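Local coordinates for adhesion and penetration protein autotransporter (Haemophilus influenzae, PDB 3SYJ), which promotes bacterial aggregation and the adherence to and invasion of host cells, as the passenger domain of a self-associating autotransporter that is probably also a serine protease, at residues F865-S870 with Y889-R894; Y874-L879 with E904-V909. All coordinates share one frame; numbering follows the deposited sequence.

Overall arrangement
Contacts 1 and 2 lie near the C-terminal end of the passenger domain, in its pertactin-like part. Their centres are about 10 Å apart and lie about 57 and 63 Å from the centre of the chain. Along the sequence their segments alternate: 865-870, 874-879, 889-894, 904-909. Strands 862-870 and 875-881 are consecutive antiparallel neighbours, so the first segments of the two contacts touch directly. Thr868 OG1 is 2.8 Å from Asp877 OD2, a probable hydrogen bond. Ser870 N is also 2.8 Å from Lys875 O. The first segment of each contact then pairs in parallel with its later partner, 889-894 or 904-909. Both contacts are remote from Ser218, the active-site serine by similarity.

Contact 1: residues F865-S870 with Y889-R894; sequences FQFTSS and YILSVR
Phe865 to Thr868 pair in parallel with Leu891 to Arg894, and five backbone hydrogen bonds join the two strands, which cross at 33°. The series starts with Phe865 N to Ile890 O at 2.9 Å. It ends with Ser869 N to Arg894 O at 2.9 Å, a bond bent to 138° at the hydrogen.

Phe865, Phe867, Leu891 and Val893 share one face of the sheet. The Phe865 ring lies beside that of Tyr889 and points the same way. Its CE2 sits over one face of the tyrosine, 4.0 Å from Tyr889 CD1. Phe867 CE2 meets the branch point of Leu891, with CG at 4.1 Å. Phe867 CB touches Val893 CG2 at 4.0 Å.

Parallel pairing of strands from successive turns of the chain is the pattern of the right-handed beta-helix, the fold of pertactin-like passengers. Leu879 of strand 875-881 packs on both phenylalanines, and Phe923 of the neighbouring strand 921-925 touches Leu891.

Ser869 OG lies between its backbone N and carbonyl carbon (chi1 72°). From there it reaches Val893 CG1 at 3.6 Å and hydrogen-bonds Asn895 OD1. The other face carries Gln866 and Ser892, whose polar ends bond elsewhere: Gln866 OE1 with Thr819 OG1, and Ser892 OG with Tyr824 OH.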
ATOM      1  N   PHE A 865      -1.883 -30.525  -0.750  1.00 37.21           N
ATOM      2  CA  PHE A 865      -1.718 -29.412   0.178  1.00 33.73           C
ATOM      3  C   PHE A 865      -0.571 -29.730   1.138  1.00 38.41           C
ATOM      4  O   PHE A 865      -0.550 -30.797   1.747  1.00 39.80           O
ATOM      5  CB  PHE A 865      -3.000 -29.160   0.972  1.00 33.66           C
ATOM      6  CG  PHE A 865      -4.137 -28.601   0.152  1.00 34.96           C
ATOM      7  CD1 PHE A 865      -4.232 -27.240  -0.093  1.00 35.91           C
ATOM      8  CD2 PHE A 865      -5.124 -29.434  -0.351  1.00 33.34           C
ATOM      9  CE1 PHE A 865      -5.285 -26.725  -0.836  1.00 29.18           C
ATOM     10  CE2 PHE A 865      -6.176 -28.925  -1.093  1.00 30.05           C
ATOM     11  CZ  PHE A 865      -6.256 -27.570  -1.335  1.00 26.58           C
ATOM     12  N   GLN A 866       0.384 -28.811   1.261  1.00 37.76           N
ATOM     13  CA  GLN A 866       1.514 -28.983   2.175  1.00 37.07           C
ATOM     14  C   GLN A 866       1.330 -28.165   3.452  1.00 36.92           C
ATOM     15  O   GLN A 866       1.155 -26.945   3.402  1.00 38.69           O
ATOM     16  CB  GLN A 866       2.830 -28.612   1.485  1.00 37.64           C
ATOM     17  CG  GLN A 866       3.174 -29.511   0.314  1.00 37.27           C
ATOM     18  CD  GLN A 866       4.525 -29.197  -0.311  1.00 39.79           C
ATOM     19  OE1 GLN A 866       4.967 -28.050  -0.333  1.00 36.57           O
ATOM     20  NE2 GLN A 866       5.181 -30.225  -0.838  1.00 37.96           N
ATOM     21  N   PHE A 867       1.365 -28.851   4.593  1.00 35.71           N
ATOM     22  CA  PHE A 867       1.119 -28.235   5.894  1.00 37.29           C
ATOM     23  C   PHE A 867       2.386 -28.158   6.737  1.00 42.08           C
ATOM     24  O   PHE A 867       3.280 -29.001   6.614  1.00 41.42           O
ATOM     25  CB  PHE A 867       0.089 -29.051   6.682  1.00 36.02           C
ATOM     26  CG  PHE A 867      -1.334 -28.812   6.271  1.00 35.00           C
ATOM     27  CD1 PHE A 867      -2.206 -28.138   7.110  1.00 36.02           C
ATOM     28  CD2 PHE A 867      -1.809 -29.280   5.056  1.00 36.07           C
ATOM     29  CE1 PHE A 867      -3.525 -27.927   6.740  1.00 33.54           C
ATOM     30  CE2 PHE A 867      -3.124 -29.068   4.678  1.00 31.38           C
ATOM     31  CZ  PHE A 867      -3.981 -28.393   5.521  1.00 31.12           C
ATOM     32  N   THR A 868       2.458 -27.142   7.591  1.00 37.42           N
ATOM     33  CA  THR A 868       3.400 -27.151   8.699  1.00 39.60           C
ATOM     34  C   THR A 868       2.580 -27.220   9.979  1.00 41.67           C
ATOM     35  O   THR A 868       1.412 -26.821   9.996  1.00 35.19           O
ATOM     36  CB  THR A 868       4.310 -25.900   8.730  1.00 41.54           C
ATOM     37  OG1 THR A 868       3.527 -24.733   9.006  1.00 40.18           O
ATOM     38  CG2 THR A 868       5.045 -25.725   7.406  1.00 42.11           C
ATOM     39  N   SER A 869       3.184 -27.725  11.049  1.00 42.80           N
ATOM     40  CA  SER A 869       2.472 -27.849  12.316  1.00 40.10           C
ATOM     41  C   SER A 869       3.403 -27.909  13.524  1.00 40.01           C
ATOM     42  O   SER A 869       4.600 -28.165  13.394  1.00 40.94           O
ATOM     43  CB  SER A 869       1.594 -29.100  12.301  1.00 34.92           C
ATOM     44  OG  SER A 869       2.390 -30.272  12.386  1.00 36.44           O
ATOM     45  N   SER A 870       2.825 -27.659  14.695  1.00 43.58           N
ATOM     46  CA  SER A 870       3.482 -27.901  15.971  1.00 43.40           C
ATOM     47  C   SER A 870       2.550 -28.724  16.840  1.00 43.92           C
ATOM     48  O   SER A 870       1.715 -28.173  17.554  1.00 43.03           O
ATOM     49  CB  SER A 870       3.817 -26.592  16.686  1.00 44.70           C
ATOM     50  OG  SER A 870       4.371 -26.852  17.967  1.00 42.78           O
ATOM     51  N   TYR A 889      -7.337 -35.420  -2.648  1.00 43.64           N
ATOM     52  CA  TYR A 889      -6.156 -34.639  -2.310  1.00 42.60           C
ATOM     53  C   TYR A 889      -5.185 -35.368  -1.395  1.00 41.55           C
ATOM     54  O   TYR A 889      -5.566 -36.261  -0.638  1.00 43.12           O
ATOM     55  CB  TYR A 889      -6.576 -33.304  -1.699  1.00 38.41           C
ATOM     56  CG  TYR A 889      -7.573 -32.575  -2.565  1.00 40.22           C
ATOM     57  CD1 TYR A 889      -7.156 -31.868  -3.686  1.00 39.10           C
ATOM     58  CD2 TYR A 889      -8.932 -32.616  -2.282  1.00 41.10           C
ATOM     59  CE1 TYR A 889      -8.057 -31.210  -4.492  1.00 40.72           C
ATOM     60  CE2 TYR A 889      -9.845 -31.961  -3.081  1.00 44.25           C
ATOM     61  CZ  TYR A 889      -9.400 -31.258  -4.186  1.00 42.06           C
ATOM     62  OH  TYR A 889     -10.298 -30.602  -4.992  1.00 40.52           O
ATOM     63  N   ILE A 890      -3.919 -34.989  -1.495  1.00 40.75           N
ATOM     64  CA  ILE A 890      -2.889 -35.529  -0.627  1.00 38.82           C
ATOM     65  C   ILE A 890      -2.519 -34.471   0.396  1.00 42.66           C
ATOM     66  O   ILE A 890      -2.364 -33.297   0.059  1.00 38.63           O
ATOM     67  CB  ILE A 890      -1.645 -35.941  -1.421  1.00 31.53           C
ATOM     68  CG1 ILE A 890      -1.944 -37.188  -2.254  1.00 40.82           C
ATOM     69  CG2 ILE A 890      -0.470 -36.187  -0.486  1.00 37.77           C
ATOM     70  CD1 ILE A 890      -0.802 -37.624  -3.144  1.00 32.22           C
ATOM     71  N   LEU A 891      -2.408 -34.888   1.652  1.00 44.76           N
ATOM     72  CA  LEU A 891      -1.976 -34.001   2.720  1.00 41.58           C
ATOM     73  C   LEU A 891      -0.564 -34.354   3.142  1.00 44.10           C
ATOM     74  O   LEU A 891      -0.281 -35.490   3.509  1.00 46.42           O
ATOM     75  CB  LEU A 891      -2.917 -34.094   3.921  1.00 44.11           C
ATOM     76  CG  LEU A 891      -4.014 -33.034   4.017  1.00 49.05           C
ATOM     77  CD1 LEU A 891      -4.719 -32.869   2.685  1.00 49.10           C
ATOM     78  CD2 LEU A 891      -5.005 -33.379   5.118  1.00 43.92           C
ATOM     79  N   SER A 892       0.326 -33.374   3.080  1.00 44.48           N
ATOM     80  CA  SER A 892       1.695 -33.570   3.520  1.00 44.41           C
ATOM     81  C   SER A 892       1.951 -32.655   4.704  1.00 42.61           C
ATOM     82  O   SER A 892       1.628 -31.470   4.660  1.00 41.26           O
ATOM     83  CB  SER A 892       2.670 -33.268   2.387  1.00 43.72           C
ATOM     84  OG  SER A 892       3.963 -33.741   2.706  1.00 53.45           O
ATOM     85  N   VAL A 893       2.519 -33.204   5.770  1.00 43.95           N
ATOM     86  CA  VAL A 893       2.691 -32.435   6.997  1.00 40.90           C
ATOM     87  C   VAL A 893       4.135 -32.428   7.473  1.00 41.10           C
ATOM     88  O   VAL A 893       4.770 -33.483   7.568  1.00 39.23           O
ATOM     89  CB  VAL A 893       1.794 -32.967   8.137  1.00 42.12           C
ATOM     90  CG1 VAL A 893       2.075 -32.211   9.428  1.00 34.47           C
ATOM     91  CG2 VAL A 893       0.329 -32.863   7.754  1.00 35.61           C
ATOM     92  N   ARG A 894       4.647 -31.231   7.751  1.00 42.13           N
ATOM     93  CA  ARG A 894       5.950 -31.070   8.389  1.00 42.30           C
ATOM     94  C   ARG A 894       5.782 -30.488   9.783  1.00 40.53           C
ATOM     95  O   ARG A 894       5.252 -29.394   9.953  1.00 38.52           O
ATOM     96  CB  ARG A 894       6.894 -30.220   7.535  1.00 39.60           C
ATOM     97  CG  ARG A 894       7.468 -30.962   6.338  1.00 44.96           C
ATOM     98  CD  ARG A 894       8.514 -30.142   5.606  1.00 48.45           C
ATOM     99  NE  ARG A 894       8.716 -30.648   4.253  1.00 52.31           N
ATOM    100  CZ  ARG A 894       9.643 -31.533   3.913  1.00 57.99           C
ATOM    101  NH1 ARG A 894      10.488 -31.999   4.828  1.00 73.30           N
ATOM    102  NH2 ARG A 894       9.731 -31.941   2.654  1.00 55.69           N
TER

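Contact 2: residues Y874-L879 with E904-V909; sequences YKSDKL and EQLTLV
Tyr874 holds Glu904 in two ways at once: its ring lies against the glutamate CB, and its hydroxyl accepts the backbone N-H of the same residue. Glu904 CB sits 3.5 Å from the centroid of the Tyr874 ring, almost on the ring normal, as a CH-pi contact. Glu904 N to Tyr874 OH is 2.8 Å and nearly straight, 170° at the hydrogen. The two side chains cross at about a right angle.

Tyr874 has a left-handed backbone conformation and forms a G1 beta bulge with Lys875, opposite Ser870. Leu906 packs beside the ring. Its CB stands at the edge of the Tyr874 ring, 4.1 Å from CD1. The Leu906 CD1 methyl rests 3.2 Å from Tyr874 O, and Leu906 CD2 packs on Ser876 CB at 3.8 Å.

Ser876 OG turns back to its own strand and donates to Asp877 O. Leu908 CD2 touches Ser876 OG at 3.4 Å. Leu908 also packs on Phe867, which joins this contact to the interior of the beta-helix.

Regular pairing is limited to the end of the segments. Leu879 N bonds Leu908 O at 3.0 Å, and Leu879 bridges Val909 in parallel, with CD2 4.1 Å from Val909 CG2. Leu908 and Val909 form a classic beta bulge opposite Phe946.

Tyr874 OH also hydrogen-bonds Tyr937 OH and Thr902 O. Three partners grip this one oxygen, which should anchor the hydroxyl end of the ring, while Glu904 CB lies against its face. The Glu904 carboxylate itself lies close to Asp463 of the second subunit; two carboxylates this close would repel if both were charged, so a shared proton or solvent may ease the pair.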
ATOM      1  N   TYR A 874      -0.336 -28.090  19.599  1.00 41.84           N
ATOM      2  CA  TYR A 874      -1.515 -28.423  18.796  1.00 44.45           C
ATOM      3  C   TYR A 874      -1.969 -27.264  17.897  1.00 45.46           C
ATOM      4  O   TYR A 874      -3.151 -26.919  17.841  1.00 35.95           O
ATOM      5  CB  TYR A 874      -2.651 -28.966  19.670  1.00 42.54           C
ATOM      6  CG  TYR A 874      -2.418 -30.397  20.108  1.00 42.95           C
ATOM      7  CD1 TYR A 874      -2.711 -31.459  19.261  1.00 47.26           C
ATOM      8  CD2 TYR A 874      -1.889 -30.687  21.362  1.00 44.25           C
ATOM      9  CE1 TYR A 874      -2.494 -32.774  19.652  1.00 47.43           C
ATOM     10  CE2 TYR A 874      -1.666 -31.999  21.763  1.00 43.86           C
ATOM     11  CZ  TYR A 874      -1.968 -33.040  20.904  1.00 47.77           C
ATOM     12  OH  TYR A 874      -1.754 -34.349  21.288  1.00 41.48           O
ATOM     13  N   LYS A 875      -1.001 -26.684  17.189  1.00 44.21           N
ATOM     14  CA  LYS A 875      -1.240 -25.611  16.231  1.00 40.02           C
ATOM     15  C   LYS A 875      -0.760 -26.059  14.858  1.00 43.66           C
ATOM     16  O   LYS A 875       0.094 -26.940  14.754  1.00 41.83           O
ATOM     17  CB  LYS A 875      -0.466 -24.356  16.639  1.00 46.84           C
ATOM     18  CG  LYS A 875      -0.851 -23.775  17.992  1.00 45.40           C
ATOM     19  CD  LYS A 875       0.237 -22.850  18.526  1.00 47.15           C
ATOM     20  CE  LYS A 875       0.386 -21.592  17.675  1.00 58.76           C
ATOM     21  NZ  LYS A 875      -0.684 -20.583  17.933  1.00 57.95           N
ATOM     22  N   SER A 876      -1.300 -25.446  13.806  1.00 42.70           N
ATOM     23  CA  SER A 876      -0.866 -25.744  12.442  1.00 39.59           C
ATOM     24  C   SER A 876      -1.496 -24.824  11.401  1.00 40.04           C
ATOM     25  O   SER A 876      -2.377 -24.015  11.711  1.00 35.35           O
ATOM     26  CB  SER A 876      -1.197 -27.190  12.080  1.00 36.85           C
ATOM     27  OG  SER A 876      -2.543 -27.307  11.667  1.00 38.07           O
ATOM     28  N   ASP A 877      -1.037 -24.958  10.159  1.00 39.90           N
ATOM     29  CA  ASP A 877      -1.694 -24.311   9.033  1.00 37.09           C
ATOM     30  C   ASP A 877      -3.068 -24.946   8.910  1.00 37.53           C
ATOM     31  O   ASP A 877      -3.261 -26.095   9.306  1.00 35.04           O
ATOM     32  CB  ASP A 877      -0.905 -24.518   7.739  1.00 37.01           C
ATOM     33  CG  ASP A 877       0.452 -23.834   7.758  1.00 41.10           C
ATOM     34  OD1 ASP A 877       0.548 -22.697   8.270  1.00 41.53           O
ATOM     35  OD2 ASP A 877       1.422 -24.434   7.245  1.00 38.32           O
ATOM     36  N   LYS A 878      -4.024 -24.205   8.364  1.00 37.23           N
ATOM     37  CA  LYS A 878      -5.395 -24.684   8.283  1.00 37.33           C
ATOM     38  C   LYS A 878      -5.947 -24.612   6.864  1.00 38.31           C
ATOM     39  O   LYS A 878      -5.602 -23.719   6.093  1.00 40.53           O
ATOM     40  CB  LYS A 878      -6.295 -23.889   9.234  1.00 38.02           C
ATOM     41  CG  LYS A 878      -5.972 -24.091  10.710  1.00 40.01           C
ATOM     42  CD  LYS A 878      -6.165 -25.549  11.114  1.00 44.77           C
ATOM     43  CE  LYS A 878      -5.380 -25.909  12.373  1.00 42.91           C
ATOM     44  NZ  LYS A 878      -5.930 -25.253  13.583  1.00 45.07           N
ATOM     45  N   LEU A 879      -6.797 -25.570   6.524  1.00 34.29           N
ATOM     46  CA  LEU A 879      -7.541 -25.530   5.277  1.00 35.07           C
ATOM     47  C   LEU A 879      -9.020 -25.507   5.636  1.00 40.98           C
ATOM     48  O   LEU A 879      -9.565 -26.492   6.132  1.00 41.02           O
ATOM     49  CB  LEU A 879      -7.202 -26.739   4.404  1.00 35.64           C
ATOM     50  CG  LEU A 879      -7.874 -26.854   3.033  1.00 35.79           C
ATOM     51  CD1 LEU A 879      -7.628 -25.607   2.196  1.00 34.76           C
ATOM     52  CD2 LEU A 879      -7.389 -28.102   2.307  1.00 31.67           C
ATOM     53  N   GLU A 904      -4.353 -34.642  22.335  1.00 41.73           N
ATOM     54  CA  GLU A 904      -5.484 -33.999  21.684  1.00 45.66           C
ATOM     55  C   GLU A 904      -5.509 -34.393  20.215  1.00 50.80           C
ATOM     56  O   GLU A 904      -4.650 -35.146  19.748  1.00 51.81           O
ATOM     57  CB  GLU A 904      -5.375 -32.475  21.791  1.00 43.76           C
ATOM     58  CG  GLU A 904      -5.345 -31.939  23.207  1.00 45.98           C
ATOM     59  CD  GLU A 904      -6.655 -32.158  23.936  1.00 51.33           C
ATOM     60  OE1 GLU A 904      -7.681 -32.397  23.263  1.00 42.45           O
ATOM     61  OE2 GLU A 904      -6.653 -32.089  25.185  1.00 49.67           O
ATOM     62  N   GLN A 905      -6.496 -33.879  19.491  1.00 47.65           N
ATOM     63  CA  GLN A 905      -6.524 -33.995  18.040  1.00 47.41           C
ATOM     64  C   GLN A 905      -6.103 -32.669  17.405  1.00 42.66           C
ATOM     65  O   GLN A 905      -6.406 -31.598  17.926  1.00 46.20           O
ATOM     66  CB  GLN A 905      -7.922 -34.393  17.552  1.00 46.15           C
ATOM     67  CG  GLN A 905      -8.374 -35.779  17.988  1.00 46.50           C
ATOM     68  CD  GLN A 905      -9.616 -36.248  17.252  1.00 47.68           C
ATOM     69  OE1 GLN A 905     -10.503 -35.457  16.940  1.00 53.05           O
ATOM     70  NE2 GLN A 905      -9.685 -37.541  16.972  1.00 54.76           N
ATOM     71  N   LEU A 906      -5.391 -32.738  16.289  1.00 44.84           N
ATOM     72  CA  LEU A 906      -5.055 -31.534  15.543  1.00 41.10           C
ATOM     73  C   LEU A 906      -5.863 -31.474  14.254  1.00 41.80           C
ATOM     74  O   LEU A 906      -5.657 -32.276  13.345  1.00 36.98           O
ATOM     75  CB  LEU A 906      -3.561 -31.483  15.227  1.00 38.57           C
ATOM     76  CG  LEU A 906      -3.113 -30.172  14.586  1.00 38.73           C
ATOM     77  CD1 LEU A 906      -3.551 -28.996  15.437  1.00 40.93           C
ATOM     78  CD2 LEU A 906      -1.612 -30.153  14.381  1.00 41.99           C
ATOM     79  N   THR A 907      -6.795 -30.530  14.184  1.00 37.95           N
ATOM     80  CA  THR A 907      -7.582 -30.338  12.974  1.00 40.70           C
ATOM     81  C   THR A 907      -6.698 -29.776  11.858  1.00 41.83           C
ATOM     82  O   THR A 907      -5.958 -28.816  12.072  1.00 45.52           O
ATOM     83  CB  THR A 907      -8.784 -29.393  13.227  1.00 46.48           C
ATOM     84  OG1 THR A 907      -9.572 -29.897  14.315  1.00 43.81           O
ATOM     85  CG2 THR A 907      -9.661 -29.273  11.983  1.00 40.83           C
ATOM     86  N   LEU A 908      -6.763 -30.387  10.678  1.00 37.16           N
ATOM     87  CA  LEU A 908      -6.021 -29.894   9.523  1.00 37.78           C
ATOM     88  C   LEU A 908      -6.973 -29.295   8.494  1.00 40.86           C
ATOM     89  O   LEU A 908      -6.745 -28.196   7.983  1.00 39.14           O
ATOM     90  CB  LEU A 908      -5.184 -31.011   8.893  1.00 36.47           C
ATOM     91  CG  LEU A 908      -3.960 -31.439   9.703  1.00 39.89           C
ATOM     92  CD1 LEU A 908      -3.145 -32.466   8.937  1.00 37.17           C
ATOM     93  CD2 LEU A 908      -3.106 -30.231  10.064  1.00 32.30           C
ATOM     94  N   VAL A 909      -8.045 -30.024   8.203  1.00 40.06           N
ATOM     95  CA  VAL A 909      -9.071 -29.560   7.284  1.00 35.43           C
ATOM     96  C   VAL A 909     -10.398 -29.428   8.016  1.00 40.74           C
ATOM     97  O   VAL A 909     -10.893 -30.394   8.595  1.00 45.20           O
ATOM     98  CB  VAL A 909      -9.248 -30.537   6.113  1.00 39.96           C
ATOM     99  CG1 VAL A 909     -10.265 -29.990   5.128  1.00 38.88           C
ATOM    100  CG2 VAL A 909      -7.914 -30.788   5.424  1.00 41.12           C
TER